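PDB 5EX2: peptidyl-prolyl cis-trans isomerase from Hirschia baltica, which probably catalyses the cis-trans isomerisation of peptide bonds before proline, as a periplasmic folding helper of the cyclophilin family, and binds magnesium. Local coordinates for residues A[108-113]-A[119-124]; A[175-180]-A[253-258]; A[41-46]-A[127-132]; A[135-138]-A[144-147]. All coordinates share one frame; numbering follows the deposited sequence.

Interaction 1: A[108-113]-A[119-124]; sequences TVINEE and QYTGFY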
loop_
_atom_site.group_PDB
_atom_site.type_symbol
_atom_site.label_atom_id
_atom_site.label_comp_id
_atom_site.label_asym_id
_atom_site.label_seq_id
_atom_site.Cartn_x
_atom_site.Cartn_y
_atom_site.Cartn_z
ATOM N N THR A 108 -0.036 6.418 15.266
ATOM C CA THR A 108 -1.123 6.087 16.162
ATOM C C THR A 108 -0.884 4.679 16.642
ATOM O O THR A 108 -0.848 3.734 15.848
ATOM C CB THR A 108 -2.485 6.191 15.467
ATOM O OG1 THR A 108 -2.718 7.552 15.084
ATOM C CG2 THR A 108 -3.621 5.682 16.350
ATOM N N VAL A 109 -0.695 4.551 17.946
ATOM C CA VAL A 109 -0.487 3.255 18.561
ATOM C C VAL A 109 -1.806 2.519 18.692
ATOM O O VAL A 109 -2.883 3.129 18.715
ATOM C CB VAL A 109 0.172 3.403 19.943
ATOM C CG1 VAL A 109 1.475 4.161 19.806
ATOM C CG2 VAL A 109 -0.773 4.132 20.926
ATOM N N ILE A 110 -1.721 1.201 18.806
ATOM C CA ILE A 110 -2.886 0.354 18.928
ATOM C C ILE A 110 -3.252 0.162 20.394
ATOM O O ILE A 110 -4.423 0.223 20.774
ATOM C CB ILE A 110 -2.627 -0.994 18.254
ATOM C CG1 ILE A 110 -2.436 -0.779 16.750
ATOM C CG2 ILE A 110 -3.775 -1.943 18.504
ATOM C CD1 ILE A 110 -1.702 -1.893 16.055
ATOM N N ASN A 111 -2.238 -0.074 21.214
ATOM C CA ASN A 111 -2.436 -0.185 22.644
ATOM C C ASN A 111 -1.761 0.993 23.325
ATOM O O ASN A 111 -0.641 1.363 22.967
ATOM C CB ASN A 111 -1.889 -1.512 23.162
ATOM C CG ASN A 111 -2.500 -1.906 24.485
ATOM O OD1 ASN A 111 -2.263 -1.259 25.502
ATOM N ND2 ASN A 111 -3.300 -2.965 24.479
ATOM N N GLU A 112 -2.456 1.596 24.285
ATOM C CA GLU A 112 -1.949 2.772 24.987
ATOM C C GLU A 112 -1.042 2.405 26.157
ATOM O O GLU A 112 -0.455 3.287 26.783
ATOM C CB GLU A 112 -3.112 3.622 25.500
ATOM C CG GLU A 112 -4.065 4.114 24.421
ATOM C CD GLU A 112 -3.466 5.206 23.556
ATOM O OE1 GLU A 112 -2.387 5.729 23.912
ATOM O OE2 GLU A 112 -4.086 5.551 22.525
ATOM N N GLU A 113 -0.917 1.112 26.451
ATOM C CA GLU A 113 -0.086 0.670 27.568
ATOM C C GLU A 113 1.380 1.004 27.313
ATOM O O GLU A 113 1.806 1.131 26.168
ATOM C CB GLU A 113 -0.250 -0.831 27.816
ATOM C CG GLU A 113 0.462 -1.710 26.810
ATOM C CD GLU A 113 0.024 -3.162 26.883
ATOM O OE1 GLU A 113 0.382 -3.937 25.968
ATOM O OE2 GLU A 113 -0.669 -3.534 27.856
ATOM N N GLN A 119 10.644 -2.785 19.246
ATOM C CA GLN A 119 9.875 -2.259 18.129
ATOM C C GLN A 119 8.415 -2.191 18.502
ATOM O O GLN A 119 7.977 -2.858 19.419
ATOM C CB GLN A 119 10.071 -3.137 16.886
ATOM C CG GLN A 119 11.476 -3.056 16.339
ATOM C CD GLN A 119 11.836 -4.099 15.307
ATOM O OE1 GLN A 119 13.000 -4.210 14.954
ATOM N NE2 GLN A 119 10.851 -4.841 14.795
ATOM N N TYR A 120 7.652 -1.381 17.779
ATOM C CA TYR A 120 6.210 -1.416 17.917
ATOM C C TYR A 120 5.629 -1.088 16.565
ATOM O O TYR A 120 6.347 -0.641 15.670
ATOM C CB TYR A 120 5.714 -0.444 19.005
ATOM C CG TYR A 120 5.850 1.015 18.669
ATOM C CD1 TYR A 120 7.023 1.714 18.934
ATOM C CD2 TYR A 120 4.784 1.712 18.112
ATOM C CE1 TYR A 120 7.126 3.067 18.623
ATOM C CE2 TYR A 120 4.880 3.052 17.790
ATOM C CZ TYR A 120 6.048 3.731 18.037
ATOM O OH TYR A 120 6.132 5.074 17.725
ATOM N N THR A 121 4.326 -1.314 16.453
ATOM C CA THR A 121 3.607 -1.014 15.242
ATOM C C THR A 121 2.488 -0.026 15.525
ATOM O O THR A 121 2.005 0.138 16.651
ATOM C CB THR A 121 2.986 -2.259 14.605
ATOM O OG1 THR A 121 1.953 -2.770 15.452
ATOM C CG2 THR A 121 4.026 -3.351 14.327
ATOM N N GLY A 122 2.056 0.628 14.471
ATOM C CA GLY A 122 0.969 1.575 14.569
ATOM C C GLY A 122 0.606 1.989 13.170
ATOM O O GLY A 122 0.946 1.305 12.196
ATOM N N PHE A 123 -0.120 3.090 13.078
ATOM C CA PHE A 123 -0.632 3.569 11.799
ATOM C C PHE A 123 -0.242 5.006 11.549
ATOM O O PHE A 123 -0.221 5.835 12.470
ATOM C CB PHE A 123 -2.150 3.468 11.749
ATOM C CG PHE A 123 -2.698 2.065 11.869
ATOM C CD1 PHE A 123 -2.864 1.266 10.752
ATOM C CD2 PHE A 123 -3.071 1.565 13.104
ATOM C CE1 PHE A 123 -3.396 -0.019 10.866
ATOM C CE2 PHE A 123 -3.603 0.282 13.225
ATOM C CZ PHE A 123 -3.767 -0.500 12.105
ATOM N N TYR A 124 0.005 5.311 10.284
ATOM C CA TYR A 124 0.186 6.677 9.843
ATOM C C TYR A 124 -0.511 6.824 8.509
ATOM O O TYR A 124 -0.180 6.104 7.561
ATOM C CB TYR A 124 1.655 7.044 9.697
ATOM C CG TYR A 124 1.863 8.382 9.028
ATOM C CD1 TYR A 124 1.598 9.566 9.689
ATOM C CD2 TYR A 124 2.310 8.453 7.726
ATOM C CE1 TYR A 124 1.780 10.786 9.064
ATOM C CE2 TYR A 124 2.493 9.663 7.087
ATOM C CZ TYR A 124 2.228 10.824 7.757
ATOM O OH TYR A 124 2.409 12.036 7.118
HETATM O O HOH W 1 -1.095 9.021 13.321
HETATM O O HOH W 2 0.881 -0.030 19.119
#
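The beta hairpin made by strands 108-109 and 119-124 rests on T108 and F123, a hydrogen-bonded antiparallel pair. T108 N donates to F123 O and F123 N to T108 O, both at 2.9 Å. Beyond this pair a water takes over, accepting from I110 N at 2.9 Å and donating to T121 O at 2.7 Å.

I110 meets the F123 ring obliquely, at CE2. Its CG1 lies anti to the carbonyl carbon (chi1 -65°) and comes 3.9 Å from F123 CE2, while the tip, CD1, lies 3.8 Å from T121 OG1. That hydroxyl has a polar partner of its own in D252. On the face away from T108 and F123, V109 CG1 approaches Y120 CE2 at 4.1 Å, and the hydroxyl of the same tyrosine is hydrogen-bonded to D134. Beyond the strand, N111 OD1 accepts from E113 N in an Asx turn that begins the loop between the two strands. That loop carries Q115, a magnesium ligand, and the nearest atom of the Y120 side chain is about 5 Å from the ion.

Strand 108-109 is outermost in a five-stranded antiparallel sheet. Strand 119-124 passes the pairing inward, Y120 bonding with T131 and G122 with I129 of strand 127-132, while the F123 ring stacks edge-to-face with F240 of helix 238-247.

Interaction 2: A[175-180]-A[253-258]; sequences RDESRF and VCSLPQ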
loop_
_atom_site.group_PDB
_atom_site.type_symbol
_atom_site.label_atom_id
_atom_site.label_comp_id
_atom_site.label_asym_id
_atom_site.label_seq_id
_atom_site.Cartn_x
_atom_site.Cartn_y
_atom_site.Cartn_z
ATOM N N ARG A 175 -1.651 -10.625 -0.102
ATOM C CA ARG A 175 -2.915 -11.296 0.178
ATOM C C ARG A 175 -3.042 -11.685 1.641
ATOM O O ARG A 175 -4.149 -11.871 2.138
ATOM C CB ARG A 175 -3.070 -12.538 -0.696
ATOM C CG ARG A 175 -3.267 -12.210 -2.160
ATOM C CD ARG A 175 -3.037 -13.375 -3.088
ATOM N NE ARG A 175 -3.841 -14.581 -2.887
ATOM C CZ ARG A 175 -4.566 -15.178 -3.842
ATOM N NH1 ARG A 175 -4.755 -14.609 -5.037
ATOM N NH2 ARG A 175 -5.165 -16.334 -3.578
ATOM N N ASP A 176 -1.914 -11.805 2.337
ATOM C CA ASP A 176 -1.888 -12.213 3.743
ATOM C C ASP A 176 -0.615 -11.682 4.376
ATOM O O ASP A 176 0.387 -11.424 3.691
ATOM C CB ASP A 176 -1.970 -13.735 3.879
ATOM C CG ASP A 176 -2.137 -14.180 5.321
ATOM O OD1 ASP A 176 -3.214 -13.930 5.895
ATOM O OD2 ASP A 176 -1.194 -14.781 5.884
ATOM N N GLU A 177 -0.665 -11.498 5.687
ATOM C CA GLU A 177 0.469 -11.003 6.448
ATOM C C GLU A 177 1.709 -11.833 6.169
ATOM O O GLU A 177 1.699 -13.053 6.310
ATOM C CB GLU A 177 0.148 -11.023 7.940
ATOM C CG GLU A 177 1.349 -10.676 8.847
ATOM C CD GLU A 177 1.028 -10.773 10.331
ATOM O OE1 GLU A 177 -0.001 -11.390 10.674
ATOM O OE2 GLU A 177 1.809 -10.244 11.161
ATOM N N SER A 178 2.784 -11.145 5.795
ATOM C CA SER A 178 4.029 -11.810 5.412
ATOM C C SER A 178 5.243 -11.081 5.971
ATOM O O SER A 178 5.964 -10.408 5.234
ATOM C CB SER A 178 4.117 -11.898 3.897
ATOM O OG SER A 178 3.002 -12.602 3.379
ATOM N N ARG A 179 5.460 -11.203 7.274
ATOM C CA ARG A 179 6.414 -10.338 7.960
ATOM C C ARG A 179 7.850 -10.697 7.644
ATOM O O ARG A 179 8.752 -9.896 7.895
ATOM C CB ARG A 179 6.182 -10.366 9.472
ATOM C CG ARG A 179 4.761 -10.012 9.878
ATOM C CD ARG A 179 4.321 -8.618 9.400
ATOM N NE ARG A 179 4.921 -7.569 10.215
ATOM C CZ ARG A 179 4.484 -7.224 11.420
ATOM N NH1 ARG A 179 3.431 -7.835 11.950
ATOM N NH2 ARG A 179 5.093 -6.260 12.100
ATOM N N PHE A 180 8.060 -11.884 7.076
ATOM C CA PHE A 180 9.393 -12.293 6.628
ATOM C C PHE A 180 9.884 -11.439 5.458
ATOM O O PHE A 180 11.067 -11.457 5.149
ATOM C CB PHE A 180 9.395 -13.777 6.240
ATOM C CG PHE A 180 8.253 -14.162 5.357
ATOM C CD1 PHE A 180 7.047 -14.582 5.899
ATOM C CD2 PHE A 180 8.375 -14.085 3.988
ATOM C CE1 PHE A 180 5.988 -14.922 5.080
ATOM C CE2 PHE A 180 7.327 -14.425 3.166
ATOM C CZ PHE A 180 6.122 -14.840 3.722
ATOM N N VAL A 253 -0.689 -4.695 14.221
ATOM C CA VAL A 253 -1.205 -3.950 13.086
ATOM C C VAL A 253 -1.694 -4.880 11.966
ATOM O O VAL A 253 -2.695 -4.611 11.332
ATOM C CB VAL A 253 -0.118 -2.970 12.560
ATOM C CG1 VAL A 253 1.046 -3.704 11.890
ATOM C CG2 VAL A 253 -0.706 -1.959 11.643
ATOM N N CYS A 254 -1.020 -5.996 11.751
ATOM C CA CYS A 254 -1.407 -6.878 10.657
ATOM C C CYS A 254 -2.546 -7.832 11.013
ATOM O O CYS A 254 -3.076 -8.497 10.139
ATOM C CB CYS A 254 -0.200 -7.672 10.170
ATOM S SG CYS A 254 1.049 -6.649 9.342
ATOM N N SER A 255 -2.939 -7.890 12.282
ATOM C CA SER A 255 -4.072 -8.732 12.680
ATOM C C SER A 255 -5.383 -7.938 12.728
ATOM O O SER A 255 -6.466 -8.508 12.828
ATOM C CB SER A 255 -3.795 -9.394 14.027
ATOM O OG SER A 255 -2.836 -10.423 13.871
ATOM N N LEU A 256 -5.274 -6.621 12.631
ATOM C CA LEU A 256 -6.437 -5.763 12.488
ATOM C C LEU A 256 -6.865 -5.722 11.022
ATOM O O LEU A 256 -6.064 -5.999 10.133
ATOM C CB LEU A 256 -6.112 -4.349 12.961
ATOM C CG LEU A 256 -5.932 -4.174 14.458
ATOM C CD1 LEU A 256 -5.179 -2.884 14.746
ATOM C CD2 LEU A 256 -7.291 -4.154 15.147
ATOM N N PRO A 257 -8.118 -5.344 10.761
ATOM C CA PRO A 257 -8.454 -5.010 9.381
ATOM C C PRO A 257 -7.632 -3.816 8.943
ATOM O O PRO A 257 -7.020 -3.137 9.763
ATOM C CB PRO A 257 -9.946 -4.662 9.441
ATOM C CG PRO A 257 -10.417 -5.046 10.808
ATOM C CD PRO A 257 -9.214 -5.043 11.692
ATOM N N GLN A 258 -7.641 -3.523 7.659
ATOM C CA GLN A 258 -7.028 -2.297 7.209
ATOM C C GLN A 258 -7.801 -1.104 7.753
ATOM O O GLN A 258 -8.981 -1.203 8.090
ATOM C CB GLN A 258 -6.998 -2.224 5.701
ATOM C CG GLN A 258 -6.218 -3.318 5.055
ATOM C CD GLN A 258 -5.828 -2.939 3.655
ATOM O OE1 GLN A 258 -4.786 -2.302 3.442
ATOM N NE2 GLN A 258 -6.679 -3.258 2.696
HETATM O O HOH W 3 -0.063 -9.789 13.253
HETATM O O HOH W 4 -2.673 -11.753 9.917
#
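C254, linked to C152 by a disulfide, presses its CB against the carboxylate of E177, 3.3 Å from E177 CD and 3.4 Å from E177 OE2. Here the loop between barrel strands 171-174 and 187-191 meets the loop after helix 238-247. The glutamate gets there with CG anti to its own nitrogen (chi1 173°) and the chain extended beyond, laying the acid group alongside the cysteine. C254 SG faces R179 instead, 3.7 Å from R179 NH1, at a slant to the guanidinium. The carbonyl oxygen of C254 receives a water that also donates to E177 OE1. At S255, OG meets a second water 2.9 Å away, which donates to E177 OE2.

E177 OE2 also takes R179 NH1 at 3.0 Å, in the guanidinium plane, in a salt bridge within its own loop. With an alanine in place of E177, C254 CB would probably lose its closest cover here and the two waters an acceptor that ties them to the 175-180 loop.

R179 has further salt bridges to D182, D252 and E130, so several carboxylates share one cation. The contact is direct packing of the cysteine on an ion pair, with hydrogen bonding left to two bridging waters.

Interaction 3: A[41-46]-A[127-132]; sequences PEIAPN and FPIETR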
loop_
_atom_site.group_PDB
_atom_site.type_symbol
_atom_site.label_atom_id
_atom_site.label_comp_id
_atom_site.label_asym_id
_atom_site.label_seq_id
_atom_site.Cartn_x
_atom_site.Cartn_y
_atom_site.Cartn_z
ATOM N N PRO A 41 4.375 8.134 -0.582
ATOM C CA PRO A 41 5.644 8.778 -0.938
ATOM C C PRO A 41 6.587 8.972 0.239
ATOM O O PRO A 41 7.802 9.001 0.042
ATOM C CB PRO A 41 5.222 10.145 -1.487
ATOM C CG PRO A 41 3.777 10.093 -1.706
ATOM C CD PRO A 41 3.201 8.946 -0.951
ATOM N N GLU A 42 6.052 9.089 1.446
ATOM C CA GLU A 42 6.897 9.311 2.602
ATOM C C GLU A 42 7.609 8.011 3.008
ATOM O O GLU A 42 8.621 8.046 3.708
ATOM C CB GLU A 42 6.052 9.875 3.751
ATOM C CG GLU A 42 5.420 11.228 3.391
ATOM C CD GLU A 42 4.600 11.846 4.511
ATOM O OE1 GLU A 42 3.403 11.501 4.626
ATOM O OE2 GLU A 42 5.138 12.689 5.259
ATOM N N ILE A 43 7.120 6.878 2.522
ATOM C CA ILE A 43 7.651 5.572 2.887
ATOM C C ILE A 43 8.673 5.078 1.855
ATOM O O ILE A 43 9.725 4.540 2.209
ATOM C CB ILE A 43 6.505 4.557 3.057
ATOM C CG1 ILE A 43 5.607 4.995 4.221
ATOM C CG2 ILE A 43 7.054 3.151 3.264
ATOM C CD1 ILE A 43 4.359 4.163 4.401
ATOM N N ALA A 44 8.366 5.277 0.579
ATOM C CA ALA A 44 9.241 4.822 -0.496
ATOM C C ALA A 44 9.180 5.804 -1.663
ATOM O O ALA A 44 8.567 5.524 -2.682
ATOM C CB ALA A 44 8.847 3.430 -0.931
ATOM N N PRO A 45 9.809 6.981 -1.502
ATOM C CA PRO A 45 9.636 8.046 -2.495
ATOM C C PRO A 45 10.057 7.660 -3.912
ATOM O O PRO A 45 9.354 7.985 -4.866
ATOM C CB PRO A 45 10.538 9.172 -1.980
ATOM C CG PRO A 45 11.407 8.572 -0.940
ATOM C CD PRO A 45 10.670 7.398 -0.383
ATOM N N ASN A 46 11.191 6.983 -4.062
ATOM C CA ASN A 46 11.658 6.660 -5.408
ATOM C C ASN A 46 10.817 5.569 -6.046
ATOM O O ASN A 46 10.614 5.555 -7.254
ATOM C CB ASN A 46 13.129 6.262 -5.379
ATOM C CG ASN A 46 14.018 7.418 -5.004
ATOM O OD1 ASN A 46 13.795 8.550 -5.433
ATOM N ND2 ASN A 46 15.032 7.149 -4.197
ATOM N N PHE A 127 -1.595 3.800 6.660
ATOM C CA PHE A 127 -0.585 2.800 6.350
ATOM C C PHE A 127 -0.113 2.147 7.633
ATOM O O PHE A 127 0.085 2.834 8.644
ATOM C CB PHE A 127 0.611 3.413 5.626
ATOM C CG PHE A 127 0.255 4.073 4.307
ATOM C CD1 PHE A 127 0.024 3.311 3.173
ATOM C CD2 PHE A 127 0.140 5.454 4.190
ATOM C CE1 PHE A 127 -0.302 3.898 1.958
ATOM C CE2 PHE A 127 -0.195 6.034 2.960
ATOM C CZ PHE A 127 -0.403 5.255 1.862
ATOM N N PRO A 128 0.093 0.824 7.609
ATOM C CA PRO A 128 0.678 0.173 8.771
ATOM C C PRO A 128 2.160 0.501 8.811
ATOM O O PRO A 128 2.827 0.529 7.773
ATOM C CB PRO A 128 0.414 -1.303 8.507
ATOM C CG PRO A 128 0.453 -1.407 7.002
ATOM C CD PRO A 128 -0.121 -0.117 6.497
ATOM N N ILE A 129 2.685 0.729 10.010
ATOM C CA ILE A 129 4.069 1.119 10.191
ATOM C C ILE A 129 4.638 0.321 11.350
ATOM O O ILE A 129 3.948 0.111 12.342
ATOM C CB ILE A 129 4.218 2.625 10.489
ATOM C CG1 ILE A 129 3.556 3.479 9.402
ATOM C CG2 ILE A 129 5.689 3.000 10.674
ATOM C CD1 ILE A 129 4.272 3.459 8.078
ATOM N N GLU A 130 5.863 -0.170 11.192
ATOM C CA GLU A 130 6.628 -0.745 12.293
ATOM C C GLU A 130 7.876 0.099 12.463
ATOM O O GLU A 130 8.420 0.644 11.510
ATOM C CB GLU A 130 6.984 -2.217 12.033
ATOM C CG GLU A 130 7.690 -2.865 13.192
ATOM C CD GLU A 130 7.816 -4.359 13.058
ATOM O OE1 GLU A 130 7.700 -4.891 11.932
ATOM O OE2 GLU A 130 8.032 -4.999 14.093
ATOM N N THR A 131 8.334 0.230 13.700
ATOM C CA THR A 131 9.388 1.176 13.967
ATOM C C THR A 131 10.267 0.757 15.109
ATOM O O THR A 131 9.820 0.088 16.021
ATOM C CB THR A 131 8.787 2.553 14.279
ATOM O OG1 THR A 131 9.808 3.548 14.348
ATOM C CG2 THR A 131 7.948 2.552 15.557
ATOM N N ARG A 132 11.528 1.166 15.019
ATOM C CA ARG A 132 12.398 1.204 16.181
ATOM C C ARG A 132 11.873 2.292 17.118
ATOM O O ARG A 132 11.070 3.141 16.730
ATOM C CB ARG A 132 13.847 1.446 15.756
ATOM C CG ARG A 132 14.353 0.444 14.733
ATOM C CD ARG A 132 14.380 -0.969 15.276
ATOM N NE ARG A 132 15.430 -1.137 16.269
ATOM C CZ ARG A 132 15.696 -2.282 16.891
ATOM N NH1 ARG A 132 15.001 -3.382 16.609
ATOM N NH2 ARG A 132 16.676 -2.334 17.774
#
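I43, in the turn that leads from barrel strand 33-39 of this cyclophilin into helix 45-57, reaches F127 and I129 on strand 127-132 of the separate five-stranded sheet. It offers a simple case of one methyl group joining a turn to a sheet. CB points toward the strand but is still 5.6 Å from I129 CD1. CG1, anti to the carbonyl carbon (chi1 -64°), carries the chain inward to 4.4 Å from the same methyl. An extended second torsion (174°) then sets CD1 at the far end, where the touching takes place. It meets I129 CD1 at 3.7 Å, the two isoleucines reaching tip to tip.

F127 and I129 are two apart on the strand and so send their side chains to one side of it, while P128 between them faces the other way and packs on V253. All three touching residues are buried, and the contact between the segments is purely apolar. F127 also touches R190 of barrel strand 187-191, and I129 lies against Y124 and S147, so the pair links their strand to the barrel and to its own neighbours in the sheet. Besides I129, CD1 of I43 has F127 CB at 4.0 Å and, obliquely to the ring, F127 CG at 4.1 Å.

Interaction 4: A[135-138]-A[144-147]; sequences ELAN and RVES. With MG (magnesium ion), chain C.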
loop_
_atom_site.group_PDB
_atom_site.type_symbol
_atom_site.label_atom_id
_atom_site.label_comp_id
_atom_site.label_asym_id
_atom_site.label_seq_id
_atom_site.Cartn_x
_atom_site.Cartn_y
_atom_site.Cartn_z
ATOM N N GLU A 135 12.447 6.955 21.117
ATOM C CA GLU A 135 13.446 7.504 22.023
ATOM C C GLU A 135 14.844 7.518 21.398
ATOM O O GLU A 135 15.715 8.277 21.813
ATOM C CB GLU A 135 13.468 6.712 23.351
ATOM C CG GLU A 135 12.199 6.878 24.221
ATOM C CD GLU A 135 11.000 6.047 23.764
ATOM O OE1 GLU A 135 11.159 5.149 22.917
ATOM O OE2 GLU A 135 9.869 6.288 24.257
ATOM N N LEU A 136 15.083 6.687 20.395
ATOM C CA LEU A 136 16.395 6.684 19.757
ATOM C C LEU A 136 16.668 7.994 19.034
ATOM O O LEU A 136 17.818 8.366 18.821
ATOM C CB LEU A 136 16.516 5.516 18.779
ATOM C CG LEU A 136 16.295 4.127 19.382
ATOM C CD1 LEU A 136 16.515 3.076 18.321
ATOM C CD2 LEU A 136 17.170 3.869 20.585
ATOM N N ALA A 137 15.615 8.712 18.666
ATOM C CA ALA A 137 15.805 9.953 17.930
ATOM C C ALA A 137 16.453 11.064 18.743
ATOM O O ALA A 137 16.906 12.066 18.187
ATOM C CB ALA A 137 14.476 10.445 17.385
ATOM N N ASN A 138 16.495 10.906 20.058
ATOM C CA ASN A 138 17.146 11.906 20.900
ATOM C C ASN A 138 18.614 12.071 20.551
ATOM O O ASN A 138 19.148 13.174 20.603
ATOM C CB ASN A 138 17.001 11.529 22.374
ATOM C CG ASN A 138 15.584 11.692 22.869
ATOM O OD1 ASN A 138 14.912 10.718 23.202
ATOM N ND2 ASN A 138 15.121 12.935 22.933
ATOM N N ARG A 144 16.269 10.966 13.720
ATOM C CA ARG A 144 15.228 10.107 13.182
ATOM C C ARG A 144 15.433 8.686 13.693
ATOM O O ARG A 144 16.414 8.379 14.389
ATOM C CB ARG A 144 15.207 10.164 11.636
ATOM C CG ARG A 144 14.798 11.555 11.125
ATOM C CD ARG A 144 14.759 11.645 9.617
ATOM N NE ARG A 144 14.380 12.993 9.194
ATOM C CZ ARG A 144 13.462 13.271 8.272
ATOM N NH1 ARG A 144 12.815 12.303 7.634
ATOM N NH2 ARG A 144 13.197 14.535 7.978
ATOM N N VAL A 145 14.469 7.833 13.370
ATOM C CA VAL A 145 14.540 6.418 13.697
ATOM C C VAL A 145 14.150 5.629 12.475
ATOM O O VAL A 145 13.483 6.149 11.576
ATOM C CB VAL A 145 13.624 6.020 14.869
ATOM C CG1 VAL A 145 14.014 6.761 16.099
ATOM C CG2 VAL A 145 12.135 6.231 14.529
ATOM N N GLU A 146 14.558 4.365 12.453
ATOM C CA GLU A 146 14.226 3.489 11.352
ATOM C C GLU A 146 12.784 2.998 11.458
ATOM O O GLU A 146 12.348 2.513 12.505
ATOM C CB GLU A 146 15.195 2.314 11.331
ATOM C CG GLU A 146 15.031 1.410 10.137
ATOM C CD GLU A 146 16.128 0.402 10.033
ATOM O OE1 GLU A 146 17.251 0.794 9.665
ATOM O OE2 GLU A 146 15.849 -0.783 10.286
ATOM N N SER A 147 12.046 3.130 10.360
ATOM C CA SER A 147 10.679 2.627 10.290
ATOM C C SER A 147 10.444 1.961 8.944
ATOM O O SER A 147 11.217 2.149 8.024
ATOM C CB SER A 147 9.679 3.751 10.497
ATOM O OG SER A 147 9.924 4.426 11.735
HETATM MG MG MG C . 8.644 4.323 23.119
HETATM O O HOH W 5 9.512 2.808 24.663
HETATM O O HOH W 6 7.242 5.050 24.784
HETATM O O HOH W 7 7.702 5.825 21.415
#
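V145 and A137 carry most of a contact inside a beta hairpin: strands 127-132 and 145-148 are antiparallel neighbours, and the long loop joining them folds back so that residues 135-138 pack on the start of the second strand. One methyl does the work for the valine. V145 CG1, anti to the carbonyl carbon (chi1 -61°), points at the turn and approaches A137 N at 3.6 Å. It also has A137 CB and L136 CB at 3.9 Å each, so it fits against the backbone and beta carbons of two successive residues. V145 sits on an inner strand of the sheet, pairing through its backbone with R100 and touching T131.

R144, the third residue in buried area, contributes through its main chain. Its carbonyl oxygen lies 3.9 Å from A137 CA and accepts from S140 OG, while its NH1 is hydrogen-bonded to R99 O. The 135-138 segment is itself helical in backbone shape, and N138 N makes a backbone bond to E135 O.

No hydrogen bond crosses between the segments, but this same turn presents one of the three protein ligands of a metal. E135, its chain bent at the second torsion (79°), turns its carboxylate to a magnesium ion that Q115, Q133 and three waters also bind. Both carboxylate oxygens approach the magnesium, E135 OE2 at 2.6 Å and E135 OE1 at 2.7 Å.

How the interactions relate
From the N terminus, residues 41-46 open interaction 3, which closes at 127-132 and is the widest loop of the four. Inside it nests the hairpin of interaction 1, closed between 108-113 and 119-124. Interaction 4 follows in series, closing the short 139-143 loop, and interaction 2 joins the 175-180 loop to 253-258 last; no pair crosses. Strands 119-124, 127-132 and 145-148 lie side by side in one sheet, so interactions 1, 3 and 4 share it, with T131 OG1 hydrogen-bonded to S147 OG. Interaction 2 reaches the same sheet through R179 and V253, which connect it to strands 119-124 and 127-132.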